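Local coordinates for glycinin A3B4 subunit (Glycine max, PDB 2D5F), which serves as an 11S seed storage globulin, probably providing nitrogen and carbon for the germinating soybean seedling, and assembles into hexamers, at residues Ser339-Tyr344 and Arg350-Asn355; Pro19-Glu24 and Glu172-Met177; Ile462-Leu467 and Leu473-Val478. All coordinates share one frame; numbering follows the deposited sequence.

Contact 1 of 3, residues Ser339-Tyr344 and Arg350-Asn355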
ATOM      1  N   SER B 339      21.653  13.529  21.423  1.00 30.43           N
ATOM      2  CA  SER B 339      20.526  12.772  21.967  1.00 29.58           C
ATOM      3  C   SER B 339      19.711  11.965  20.951  1.00 31.85           C
ATOM      4  O   SER B 339      18.901  11.125  21.339  1.00 36.10           O
ATOM      5  CB  SER B 339      19.594  13.711  22.742  1.00 29.28           C
ATOM      6  OG  SER B 339      18.953  14.640  21.886  1.00 30.77           O
ATOM      7  N   ARG B 340      19.921  12.208  19.661  1.00 28.95           N
ATOM      8  CA  ARG B 340      19.185  11.477  18.628  1.00 33.83           C
ATOM      9  C   ARG B 340      19.904  10.213  18.158  1.00 30.98           C
ATOM     10  O   ARG B 340      19.461   9.547  17.220  1.00 30.92           O
ATOM     11  CB  ARG B 340      18.910  12.391  17.434  1.00 38.42           C
ATOM     12  CG  ARG B 340      17.706  13.300  17.632  1.00 53.11           C
ATOM     13  CD  ARG B 340      17.658  14.400  16.587  1.00 59.25           C
ATOM     14  NE  ARG B 340      16.432  15.188  16.691  1.00 62.05           N
ATOM     15  CZ  ARG B 340      15.274  14.846  16.133  1.00 60.50           C
ATOM     16  NH1 ARG B 340      15.180  13.729  15.421  1.00 50.96           N
ATOM     17  NH2 ARG B 340      14.205  15.620  16.291  1.00 65.34           N
ATOM     18  N   ALA B 341      21.000   9.879  18.825  1.00 25.41           N
ATOM     19  CA  ALA B 341      21.787   8.702  18.475  1.00 30.78           C
ATOM     20  C   ALA B 341      20.985   7.400  18.499  1.00 27.78           C
ATOM     21  O   ALA B 341      20.200   7.152  19.419  1.00 24.77           O
ATOM     22  CB  ALA B 341      22.985   8.587  19.418  1.00 29.92           C
ATOM     23  N   ASP B 342      21.203   6.565  17.488  1.00 22.26           N
ATOM     24  CA  ASP B 342      20.520   5.280  17.389  1.00 26.02           C
ATOM     25  C   ASP B 342      21.445   4.162  17.857  1.00 26.49           C
ATOM     26  O   ASP B 342      20.985   3.127  18.339  1.00 28.17           O
ATOM     27  CB  ASP B 342      20.049   5.055  15.952  1.00 21.15           C
ATOM     28  CG  ASP B 342      18.942   6.017  15.559  1.00 26.50           C
ATOM     29  OD1 ASP B 342      18.875   6.412  14.378  1.00 34.91           O
ATOM     30  OD2 ASP B 342      18.127   6.379  16.438  1.00 28.77           O
ATOM     31  N   PHE B 343      22.747   4.388  17.706  1.00 28.40           N
ATOM     32  CA  PHE B 343      23.790   3.460  18.153  1.00 22.12           C
ATOM     33  C   PHE B 343      24.718   4.331  19.000  1.00 25.33           C
ATOM     34  O   PHE B 343      25.005   5.467  18.626  1.00 19.80           O
ATOM     35  CB  PHE B 343      24.605   2.897  16.986  1.00 31.69           C
ATOM     36  CG  PHE B 343      23.833   2.003  16.060  1.00 35.54           C
ATOM     37  CD1 PHE B 343      22.940   2.538  15.135  1.00 40.80           C
ATOM     38  CD2 PHE B 343      24.041   0.628  16.075  1.00 36.66           C
ATOM     39  CE1 PHE B 343      22.270   1.713  14.231  1.00 49.20           C
ATOM     40  CE2 PHE B 343      23.377  -0.208  15.178  1.00 45.65           C
ATOM     41  CZ  PHE B 343      22.491   0.336  14.253  1.00 48.53           C
ATOM     42  N   TYR B 344      25.193   3.813  20.128  1.00 25.32           N
ATOM     43  CA  TYR B 344      26.068   4.613  20.978  1.00 24.39           C
ATOM     44  C   TYR B 344      26.958   3.800  21.907  1.00 28.88           C
ATOM     45  O   TYR B 344      26.507   2.852  22.550  1.00 27.83           O
ATOM     46  CB  TYR B 344      25.230   5.598  21.803  1.00 21.61           C
ATOM     47  CG  TYR B 344      26.029   6.453  22.769  1.00 29.70           C
ATOM     48  CD1 TYR B 344      25.786   6.392  24.144  1.00 27.93           C
ATOM     49  CD2 TYR B 344      27.019   7.324  22.313  1.00 29.89           C
ATOM     50  CE1 TYR B 344      26.506   7.174  25.039  1.00 29.42           C
ATOM     51  CE2 TYR B 344      27.748   8.114  23.204  1.00 29.43           C
ATOM     52  CZ  TYR B 344      27.484   8.033  24.566  1.00 28.91           C
ATOM     53  OH  TYR B 344      28.190   8.807  25.462  1.00 25.53           O
ATOM     54  N   ARG B 350      29.020   7.588  17.963  1.00 24.29           N
ATOM     55  CA  ARG B 350      27.583   7.410  17.808  1.00 19.97           C
ATOM     56  C   ARG B 350      27.130   7.429  16.351  1.00 23.42           C
ATOM     57  O   ARG B 350      27.792   8.004  15.488  1.00 18.60           O
ATOM     58  CB  ARG B 350      26.837   8.497  18.594  1.00 17.96           C
ATOM     59  CG  ARG B 350      27.220   9.930  18.236  1.00 19.27           C
ATOM     60  CD  ARG B 350      26.424  10.918  19.084  1.00 24.04           C
ATOM     61  NE  ARG B 350      26.886  12.300  18.976  1.00 20.77           N
ATOM     62  CZ  ARG B 350      26.476  13.175  18.060  1.00 27.44           C
ATOM     63  NH1 ARG B 350      26.963  14.408  18.061  1.00 23.58           N
ATOM     64  NH2 ARG B 350      25.582  12.825  17.145  1.00 22.23           N
ATOM     65  N   ILE B 351      25.998   6.787  16.084  1.00 17.86           N
ATOM     66  CA  ILE B 351      25.439   6.734  14.740  1.00 22.56           C
ATOM     67  C   ILE B 351      23.954   7.051  14.828  1.00 23.01           C
ATOM     68  O   ILE B 351      23.236   6.475  15.654  1.00 22.80           O
ATOM     69  CB  ILE B 351      25.598   5.337  14.115  1.00 23.92           C
ATOM     70  CG1 ILE B 351      27.078   4.961  14.050  1.00 18.53           C
ATOM     71  CG2 ILE B 351      24.963   5.308  12.721  1.00 19.47           C
ATOM     72  CD1 ILE B 351      27.304   3.479  13.789  1.00 19.09           C
ATOM     73  N   SER B 352      23.501   7.968  13.981  1.00 17.01           N
ATOM     74  CA  SER B 352      22.094   8.360  13.959  1.00 23.85           C
ATOM     75  C   SER B 352      21.551   8.164  12.551  1.00 19.59           C
ATOM     76  O   SER B 352      22.210   8.514  11.574  1.00 16.82           O
ATOM     77  CB  SER B 352      21.949   9.820  14.381  1.00 19.27           C
ATOM     78  OG  SER B 352      22.491  10.012  15.681  1.00 28.66           O
ATOM     79  N   THR B 353      20.352   7.598  12.452  1.00 22.28           N
ATOM     80  CA  THR B 353      19.741   7.336  11.150  1.00 21.24           C
ATOM     81  C   THR B 353      18.492   8.169  10.900  1.00 20.83           C
ATOM     82  O   THR B 353      17.647   8.320  11.773  1.00 22.52           O
ATOM     83  CB  THR B 353      19.359   5.848  11.019  1.00 25.44           C
ATOM     84  OG1 THR B 353      20.500   5.035  11.317  1.00 29.08           O
ATOM     85  CG2 THR B 353      18.884   5.537   9.599  1.00 31.13           C
ATOM     86  N   LEU B 354      18.395   8.714   9.694  1.00 21.05           N
ATOM     87  CA  LEU B 354      17.247   9.512   9.279  1.00 17.79           C
ATOM     88  C   LEU B 354      16.746   8.880   7.988  1.00 18.36           C
ATOM     89  O   LEU B 354      17.430   8.909   6.972  1.00 17.21           O
ATOM     90  CB  LEU B 354      17.654  10.968   9.025  1.00 24.61           C
ATOM     91  CG  LEU B 354      16.631  11.887   8.332  1.00 35.67           C
ATOM     92  CD1 LEU B 354      15.294  11.822   9.052  1.00 39.29           C
ATOM     93  CD2 LEU B 354      17.152  13.324   8.325  1.00 33.40           C
ATOM     94  N   ASN B 355      15.565   8.281   8.042  1.00 15.62           N
ATOM     95  CA  ASN B 355      14.993   7.630   6.876  1.00 20.85           C
ATOM     96  C   ASN B 355      13.493   7.903   6.810  1.00 22.50           C
ATOM     97  O   ASN B 355      12.981   8.775   7.515  1.00 20.91           O
ATOM     98  CB  ASN B 355      15.255   6.120   6.935  1.00 15.57           C
ATOM     99  CG  ASN B 355      14.814   5.506   8.250  1.00 19.32           C
ATOM    100  OD1 ASN B 355      13.796   5.901   8.822  1.00 20.60           O
ATOM    101  ND2 ASN B 355      15.572   4.530   8.736  1.00 22.85           N
TER
HETATM  102  O   HOH W   1      17.896   9.461  14.778  1.00 30.45           O
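The Phe343 ring turns its edge to the carbonyl oxygen of Ile351, which lies in the ring plane 4.0 Å from CD1. The Tyr344 ring likewise meets Arg350 CB edge-on through CD2. Both rings belong to a beta hairpin whose strand 343-345 is outermost in a cupin sheet within this chain; in its classic beta bulge, Asp342 and Phe343 oppose Ile351. Ile351 O therefore accepts two N-H groups: Phe343 N at 3.0 Å, in the carbonyl plane, and Asp342 N at 2.7 Å, tilted from it. On the apolar face, Phe343 CB and Ile351 CB pack 3.9 Å apart, and Leu490 touches both side chains.

With CG beside its own backbone N (chi1 -68°), Asp342 swings its carboxylate across the bulge. Asp342 OD1 accepts the N-H of Thr353 (N to OD1 2.7 Å) on its anti side, 30° out of the carboxylate plane. Asp342 OD2 makes a salt bridge to Lys113 and a hydrogen bond to Thr328, both of a second subunit. A leucine here would probably leave Thr353 N without this acceptor and Lys113 of the second subunit without its countercharge. Small Ala341 suits close approach: Ser352 OG sits 3.2 Å from its CA.

Contact 2 of 3, residues Pro19-Glu24 and Glu172-Met177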
ATOM      1  N   PRO B  19      35.066  20.566  -3.891  1.00 24.29           N
ATOM      2  CA  PRO B  19      34.399  21.370  -4.921  1.00 26.18           C
ATOM      3  C   PRO B  19      35.269  21.733  -6.120  1.00 26.95           C
ATOM      4  O   PRO B  19      36.442  22.064  -5.964  1.00 26.61           O
ATOM      5  CB  PRO B  19      33.934  22.598  -4.145  1.00 23.12           C
ATOM      6  CG  PRO B  19      33.673  22.038  -2.778  1.00 24.46           C
ATOM      7  CD  PRO B  19      34.888  21.175  -2.563  1.00 20.90           C
ATOM      8  N   ASP B  20      34.674  21.681  -7.310  1.00 28.23           N
ATOM      9  CA  ASP B  20      35.367  22.001  -8.560  1.00 31.71           C
ATOM     10  C   ASP B  20      35.037  23.378  -9.140  1.00 28.63           C
ATOM     11  O   ASP B  20      35.873  23.989  -9.797  1.00 28.80           O
ATOM     12  CB  ASP B  20      35.043  20.965  -9.638  1.00 26.76           C
ATOM     13  CG  ASP B  20      35.407  19.566  -9.228  1.00 33.03           C
ATOM     14  OD1 ASP B  20      34.534  18.863  -8.673  1.00 32.94           O
ATOM     15  OD2 ASP B  20      36.568  19.173  -9.454  1.00 28.75           O
ATOM     16  N   HIS B  21      33.818  23.852  -8.915  1.00 27.11           N
ATOM     17  CA  HIS B  21      33.394  25.142  -9.450  1.00 30.48           C
ATOM     18  C   HIS B  21      32.812  26.049  -8.366  1.00 29.35           C
ATOM     19  O   HIS B  21      32.180  25.578  -7.416  1.00 25.31           O
ATOM     20  CB  HIS B  21      32.356  24.919 -10.560  1.00 29.48           C
ATOM     21  CG  HIS B  21      31.868  26.182 -11.202  1.00 41.88           C
ATOM     22  ND1 HIS B  21      32.672  26.976 -11.994  1.00 49.63           N
ATOM     23  CD2 HIS B  21      30.659  26.791 -11.164  1.00 40.78           C
ATOM     24  CE1 HIS B  21      31.978  28.018 -12.418  1.00 45.93           C
ATOM     25  NE2 HIS B  21      30.755  27.930 -11.928  1.00 46.42           N
ATOM     26  N   ARG B  22      33.022  27.352  -8.518  1.00 24.97           N
ATOM     27  CA  ARG B  22      32.527  28.325  -7.550  1.00 33.20           C
ATOM     28  C   ARG B  22      31.728  29.429  -8.229  1.00 28.69           C
ATOM     29  O   ARG B  22      32.052  29.852  -9.338  1.00 31.84           O
ATOM     30  CB  ARG B  22      33.702  28.947  -6.780  1.00 32.23           C
ATOM     31  CG  ARG B  22      34.647  27.917  -6.173  1.00 45.97           C
ATOM     32  CD  ARG B  22      35.938  28.531  -5.625  1.00 49.88           C
ATOM     33  NE  ARG B  22      35.829  28.947  -4.228  1.00 51.17           N
ATOM     34  CZ  ARG B  22      35.476  30.164  -3.828  1.00 50.13           C
ATOM     35  NH1 ARG B  22      35.196  31.104  -4.721  1.00 54.42           N
ATOM     36  NH2 ARG B  22      35.412  30.442  -2.533  1.00 41.25           N
ATOM     37  N   VAL B  23      30.674  29.877  -7.556  1.00 27.57           N
ATOM     38  CA  VAL B  23      29.829  30.960  -8.046  1.00 27.09           C
ATOM     39  C   VAL B  23      29.721  31.958  -6.905  1.00 29.31           C
ATOM     40  O   VAL B  23      29.020  31.714  -5.927  1.00 25.59           O
ATOM     41  CB  VAL B  23      28.399  30.478  -8.408  1.00 33.42           C
ATOM     42  CG1 VAL B  23      27.485  31.684  -8.645  1.00 27.97           C
ATOM     43  CG2 VAL B  23      28.437  29.599  -9.647  1.00 24.45           C
ATOM     44  N   GLU B  24      30.432  33.073  -7.026  1.00 26.66           N
ATOM     45  CA  GLU B  24      30.407  34.108  -6.002  1.00 29.14           C
ATOM     46  C   GLU B  24      29.278  35.095  -6.275  1.00 26.48           C
ATOM     47  O   GLU B  24      29.218  35.701  -7.343  1.00 31.80           O
ATOM     48  CB  GLU B  24      31.754  34.835  -5.964  1.00 26.26           C
ATOM     49  CG  GLU B  24      32.869  34.001  -5.347  1.00 35.39           C
ATOM     50  CD  GLU B  24      34.236  34.618  -5.548  1.00 51.42           C
ATOM     51  OE1 GLU B  24      34.342  35.857  -5.435  1.00 53.32           O
ATOM     52  OE2 GLU B  24      35.205  33.868  -5.810  1.00 51.08           O
ATOM     53  N   GLU B 172      25.530  26.990 -12.246  1.00 23.90           N
ATOM     54  CA  GLU B 172      26.088  26.378 -11.045  1.00 24.11           C
ATOM     55  C   GLU B 172      26.811  25.074 -11.358  1.00 22.43           C
ATOM     56  O   GLU B 172      27.712  24.661 -10.627  1.00 26.63           O
ATOM     57  CB  GLU B 172      24.982  26.150 -10.009  1.00 27.38           C
ATOM     58  CG  GLU B 172      24.336  27.448  -9.576  1.00 24.54           C
ATOM     59  CD  GLU B 172      23.188  27.272  -8.604  1.00 24.84           C
ATOM     60  OE1 GLU B 172      22.491  28.271  -8.349  1.00 25.67           O
ATOM     61  OE2 GLU B 172      22.983  26.153  -8.089  1.00 28.07           O
ATOM     62  N   HIS B 173      26.415  24.433 -12.452  1.00 27.03           N
ATOM     63  CA  HIS B 173      27.032  23.185 -12.874  1.00 26.40           C
ATOM     64  C   HIS B 173      27.473  23.384 -14.313  1.00 28.87           C
ATOM     65  O   HIS B 173      26.817  22.931 -15.249  1.00 31.81           O
ATOM     66  CB  HIS B 173      26.032  22.028 -12.752  1.00 24.95           C
ATOM     67  CG  HIS B 173      25.398  21.933 -11.399  1.00 20.25           C
ATOM     68  ND1 HIS B 173      24.264  22.641 -11.058  1.00 30.82           N
ATOM     69  CD2 HIS B 173      25.778  21.270 -10.281  1.00 16.21           C
ATOM     70  CE1 HIS B 173      23.975  22.420  -9.786  1.00 21.54           C
ATOM     71  NE2 HIS B 173      24.881  21.593  -9.292  1.00 22.67           N
ATOM     72  N   PRO B 174      28.604  24.084 -14.502  1.00 29.46           N
ATOM     73  CA  PRO B 174      29.180  24.386 -15.813  1.00 29.99           C
ATOM     74  C   PRO B 174      29.492  23.172 -16.671  1.00 32.26           C
ATOM     75  O   PRO B 174      29.411  23.239 -17.898  1.00 33.23           O
ATOM     76  CB  PRO B 174      30.427  25.193 -15.459  1.00 28.68           C
ATOM     77  CG  PRO B 174      30.831  24.627 -14.147  1.00 26.44           C
ATOM     78  CD  PRO B 174      29.510  24.525 -13.427  1.00 18.51           C
ATOM     79  N   GLU B 175      29.842  22.062 -16.035  1.00 25.55           N
ATOM     80  CA  GLU B 175      30.161  20.862 -16.787  1.00 30.31           C
ATOM     81  C   GLU B 175      29.000  20.420 -17.677  1.00 29.96           C
ATOM     82  O   GLU B 175      29.201  19.652 -18.615  1.00 35.05           O
ATOM     83  CB  GLU B 175      30.557  19.718 -15.845  1.00 32.16           C
ATOM     84  CG  GLU B 175      29.402  19.034 -15.116  1.00 32.44           C
ATOM     85  CD  GLU B 175      29.025  19.702 -13.806  1.00 35.48           C
ATOM     86  OE1 GLU B 175      28.285  19.065 -13.027  1.00 29.33           O
ATOM     87  OE2 GLU B 175      29.457  20.850 -13.552  1.00 30.48           O
ATOM     88  N   THR B 176      27.794  20.914 -17.399  1.00 28.66           N
ATOM     89  CA  THR B 176      26.621  20.540 -18.193  1.00 34.86           C
ATOM     90  C   THR B 176      26.441  21.378 -19.458  1.00 41.54           C
ATOM     91  O   THR B 176      25.666  21.010 -20.343  1.00 39.09           O
ATOM     92  CB  THR B 176      25.303  20.654 -17.381  1.00 35.28           C
ATOM     93  OG1 THR B 176      25.079  22.021 -17.014  1.00 27.27           O
ATOM     94  CG2 THR B 176      25.359  19.783 -16.132  1.00 31.79           C
ATOM     95  N   MET B 177      27.143  22.501 -19.548  1.00 46.31           N
ATOM     96  CA  MET B 177      27.007  23.358 -20.719  1.00 53.94           C
ATOM     97  C   MET B 177      27.692  22.793 -21.951  1.00 57.59           C
ATOM     98  O   MET B 177      27.643  23.389 -23.028  1.00 62.48           O
ATOM     99  CB  MET B 177      27.531  24.765 -20.423  1.00 55.20           C
ATOM    100  CG  MET B 177      26.678  25.522 -19.413  1.00 59.78           C
ATOM    101  SD  MET B 177      24.904  25.172 -19.609  1.00 72.07           S
ATOM    102  CE  MET B 177      24.628  25.673 -21.322  1.00 68.47           C
TER
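Pro174 lays its ring over one face of the His21 imidazole, and this is the tight part of the contact. Pro174 CG stands 3.6 Å from the centroid of the His21 ring and only 14° off the ring normal, a CH-pi interaction, while Pro174 CD comes to 3.4 Å from His21 CD2. The first torsion of His21, CG anti to the backbone N (chi1 -179°), carries the imidazole toward the loop. Proline suits the place twice over, since its ring C-H groups pair well with a flat aromatic surface and its fixed phi fits the start of the 3-10 segment 174-176. That turn is secured by His173 O, which accepts both Thr176 N and Thr176 OG1, the latter at 2.6 Å.

The other partner, strand 21-24, is an outermost strand of a cupin sheet within the chain, and it enters pairing with strand 28-32 through a classic beta bulge in which Asp20 and His21 both face Thr32. Farther along, packing is slacker though still buried: Val23 CG2 approaches Glu172 CA no nearer than 4.2 Å, and no hydrogen bond joins the two segments. Glu172 instead ties its carbonyl to Thr32 and its carboxylate to Tyr164. Across the strand, on the solvent side, Arg22 points away from the loop and meets Glu24 in a salt bridge, Arg22 NH1 to Glu24 OE2 3.0 Å, whose hydrogen bond is weak and bent (121° at the hydrogen).

Contact 3 of 3, residues Ile462-Leu467 and Leu473-Val478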
ATOM      1  N   ILE B 462      26.277 -16.597  11.862  1.00 18.38           N
ATOM      2  CA  ILE B 462      26.778 -17.803  11.207  1.00 17.39           C
ATOM      3  C   ILE B 462      27.187 -18.887  12.203  1.00 23.33           C
ATOM      4  O   ILE B 462      27.814 -18.601  13.223  1.00 22.24           O
ATOM      5  CB  ILE B 462      27.975 -17.444  10.311  1.00 25.32           C
ATOM      6  CG1 ILE B 462      27.525 -16.430   9.257  1.00 22.29           C
ATOM      7  CG2 ILE B 462      28.554 -18.697   9.661  1.00 22.81           C
ATOM      8  CD1 ILE B 462      28.649 -15.841   8.429  1.00 27.36           C
ATOM      9  N   PRO B 463      26.843 -20.155  11.911  1.00 22.22           N
ATOM     10  CA  PRO B 463      27.187 -21.261  12.810  1.00 23.46           C
ATOM     11  C   PRO B 463      28.688 -21.362  13.052  1.00 24.03           C
ATOM     12  O   PRO B 463      29.492 -21.186  12.138  1.00 19.23           O
ATOM     13  CB  PRO B 463      26.634 -22.490  12.084  1.00 24.40           C
ATOM     14  CG  PRO B 463      25.513 -21.927  11.252  1.00 20.54           C
ATOM     15  CD  PRO B 463      26.125 -20.656  10.726  1.00 21.10           C
ATOM     16  N   SER B 464      29.049 -21.654  14.294  1.00 26.71           N
ATOM     17  CA  SER B 464      30.442 -21.779  14.680  1.00 30.36           C
ATOM     18  C   SER B 464      31.274 -22.614  13.711  1.00 21.42           C
ATOM     19  O   SER B 464      32.357 -22.200  13.308  1.00 27.36           O
ATOM     20  CB  SER B 464      30.546 -22.383  16.080  1.00 28.28           C
ATOM     21  OG  SER B 464      31.905 -22.607  16.407  1.00 44.79           O
ATOM     22  N   GLU B 465      30.773 -23.783  13.332  1.00 26.44           N
ATOM     23  CA  GLU B 465      31.520 -24.642  12.422  1.00 23.15           C
ATOM     24  C   GLU B 465      31.591 -24.130  10.993  1.00 32.56           C
ATOM     25  O   GLU B 465      32.468 -24.549  10.224  1.00 27.40           O
ATOM     26  CB  GLU B 465      30.967 -26.066  12.439  1.00 20.85           C
ATOM     27  CG  GLU B 465      31.494 -26.885  13.606  1.00 30.69           C
ATOM     28  CD  GLU B 465      31.126 -28.349  13.506  1.00 27.92           C
ATOM     29  OE1 GLU B 465      31.174 -28.896  12.386  1.00 30.16           O
ATOM     30  OE2 GLU B 465      30.805 -28.955  14.547  1.00 36.32           O
ATOM     31  N   VAL B 466      30.679 -23.237  10.617  1.00 26.31           N
ATOM     32  CA  VAL B 466      30.745 -22.690   9.267  1.00 23.41           C
ATOM     33  C   VAL B 466      31.920 -21.725   9.295  1.00 21.06           C
ATOM     34  O   VAL B 466      32.710 -21.672   8.360  1.00 26.18           O
ATOM     35  CB  VAL B 466      29.453 -21.930   8.865  1.00 21.56           C
ATOM     36  CG1 VAL B 466      29.697 -21.126   7.592  1.00 21.79           C
ATOM     37  CG2 VAL B 466      28.324 -22.920   8.618  1.00 21.33           C
ATOM     38  N   LEU B 467      32.037 -20.985  10.391  1.00 20.42           N
ATOM     39  CA  LEU B 467      33.123 -20.027  10.574  1.00 23.03           C
ATOM     40  C   LEU B 467      34.480 -20.747  10.660  1.00 27.55           C
ATOM     41  O   LEU B 467      35.460 -20.312  10.056  1.00 25.46           O
ATOM     42  CB  LEU B 467      32.878 -19.210  11.846  1.00 25.63           C
ATOM     43  CG  LEU B 467      32.346 -17.767  11.769  1.00 32.78           C
ATOM     44  CD1 LEU B 467      31.525 -17.536  10.518  1.00 27.36           C
ATOM     45  CD2 LEU B 467      31.530 -17.477  13.019  1.00 23.77           C
ATOM     46  N   LEU B 473      39.702 -21.701  11.613  1.00 36.38           N
ATOM     47  CA  LEU B 473      39.864 -21.216  12.975  1.00 38.90           C
ATOM     48  C   LEU B 473      39.485 -22.292  13.983  1.00 41.25           C
ATOM     49  O   LEU B 473      38.682 -23.177  13.690  1.00 40.89           O
ATOM     50  CB  LEU B 473      38.984 -19.987  13.213  1.00 38.13           C
ATOM     51  CG  LEU B 473      39.340 -18.675  12.512  1.00 44.82           C
ATOM     52  CD1 LEU B 473      38.232 -17.653  12.764  1.00 38.09           C
ATOM     53  CD2 LEU B 473      40.681 -18.159  13.029  1.00 40.05           C
ATOM     54  N   GLY B 474      40.069 -22.211  15.173  1.00 41.33           N
ATOM     55  CA  GLY B 474      39.751 -23.175  16.205  1.00 33.26           C
ATOM     56  C   GLY B 474      38.448 -22.802  16.888  1.00 41.50           C
ATOM     57  O   GLY B 474      38.026 -21.644  16.849  1.00 43.36           O
ATOM     58  N   GLN B 475      37.804 -23.786  17.506  1.00 39.50           N
ATOM     59  CA  GLN B 475      36.551 -23.568  18.209  1.00 44.52           C
ATOM     60  C   GLN B 475      36.654 -22.402  19.194  1.00 43.82           C
ATOM     61  O   GLN B 475      35.746 -21.574  19.277  1.00 40.50           O
ATOM     62  CB  GLN B 475      36.140 -24.861  18.930  1.00 49.36           C
ATOM     63  CG  GLN B 475      35.196 -24.698  20.119  1.00 65.36           C
ATOM     64  CD  GLN B 475      34.099 -23.673  19.879  1.00 80.31           C
ATOM     65  OE1 GLN B 475      33.521 -23.602  18.789  1.00 89.22           O
ATOM     66  NE2 GLN B 475      33.799 -22.877  20.907  1.00 79.48           N
ATOM     67  N   SER B 476      37.759 -22.327  19.931  1.00 43.71           N
ATOM     68  CA  SER B 476      37.940 -21.250  20.901  1.00 45.26           C
ATOM     69  C   SER B 476      38.087 -19.903  20.199  1.00 41.57           C
ATOM     70  O   SER B 476      37.522 -18.907  20.642  1.00 45.81           O
ATOM     71  CB  SER B 476      39.163 -21.517  21.789  1.00 46.05           C
ATOM     72  OG  SER B 476      40.360 -21.557  21.030  1.00 51.07           O
ATOM     73  N   GLN B 477      38.847 -19.872  19.108  1.00 45.21           N
ATOM     74  CA  GLN B 477      39.037 -18.631  18.359  1.00 43.60           C
ATOM     75  C   GLN B 477      37.687 -18.117  17.856  1.00 38.52           C
ATOM     76  O   GLN B 477      37.382 -16.935  17.986  1.00 35.69           O
ATOM     77  CB  GLN B 477      39.981 -18.853  17.167  1.00 45.40           C
ATOM     78  CG  GLN B 477      41.439 -19.091  17.541  1.00 48.83           C
ATOM     79  CD  GLN B 477      42.325 -19.302  16.322  1.00 48.20           C
ATOM     80  OE1 GLN B 477      42.155 -20.270  15.579  1.00 51.80           O
ATOM     81  NE2 GLN B 477      43.274 -18.392  16.109  1.00 46.15           N
ATOM     82  N   VAL B 478      36.885 -19.011  17.282  1.00 32.32           N
ATOM     83  CA  VAL B 478      35.566 -18.644  16.770  1.00 31.93           C
ATOM     84  C   VAL B 478      34.703 -18.098  17.896  1.00 36.09           C
ATOM     85  O   VAL B 478      34.042 -17.065  17.752  1.00 33.18           O
ATOM     86  CB  VAL B 478      34.849 -19.863  16.134  1.00 31.35           C
ATOM     87  CG1 VAL B 478      33.388 -19.521  15.833  1.00 32.98           C
ATOM     88  CG2 VAL B 478      35.560 -20.269  14.853  1.00 28.00           C
TER
HETATM   89  O   HOH W   2      32.066 -21.423  18.949  1.00 55.94           O
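Val478 CG1 packs 3.9 Å from Leu467 CD2, an apolar contact, and also lies 3.5 Å from Ser464 OG. Its CG1 is anti to the backbone N (chi1 170°), which carries this methyl toward the facing helix. A compact valine fits where the CA atoms of Ser464 and Val478 are 6.4 Å apart, and a small serine lets the backbones draw that close.

In the polar contact, Ser464 OG and Gln475 OE1 lie 3.0 Å apart, and a water also joins them, 2.8 Å from Ser464 OG and donating a hydrogen bond to Gln475 OE1 at 2.6 Å. Gln475, bent at its second torsion, curls its amide back so that this oxygen faces the serine.

Bonds within each segment fix the two helix starts. Pro463, at the N-cap, offers its carbonyl to both Val466 N and Leu467 N. Gly474 fills the N-cap of the second helix, and its N-H is taken almost straight (172°) by Gln477 OE1 at 2.9 Å, on a lone pair. A fourth subunit packs here: Ser464 N binds its Asp109, Glu465 its Ser245 N, and Val466 rests on its Trp132.

Helices 464-471 and 475-483 pack as a helical hairpin, part of the extended helical region of 11S globulins. Helix 455-461 precedes them, Leu467 and Leu473 touch Lys482 and Leu481 of helix 475-483, and strand 490-491 follows.

In the fold
The three contacts are separate and none touches another. Contact 1 and contact 2 lie on opposite sides of the chain's centre, 34 Å apart centre to centre, each at an edge strand of a different cupin sheet. Contact 3 stands farthest out, about 42 Å from the chain's centre and 53 Å from the centre of contact 2; its nearest atoms are about 17 Å from contact 1. A bound magnesium ion lies about 8 Å from the side chain of Ile351 in contact 1. Each contact borders a different subunit: contact 1 lies beside the sequence next to disulfide-bonded Cys327 of the second, and contact 3 beside that between carbonate-pocket residues Tyr131 and Thr133 of the fourth.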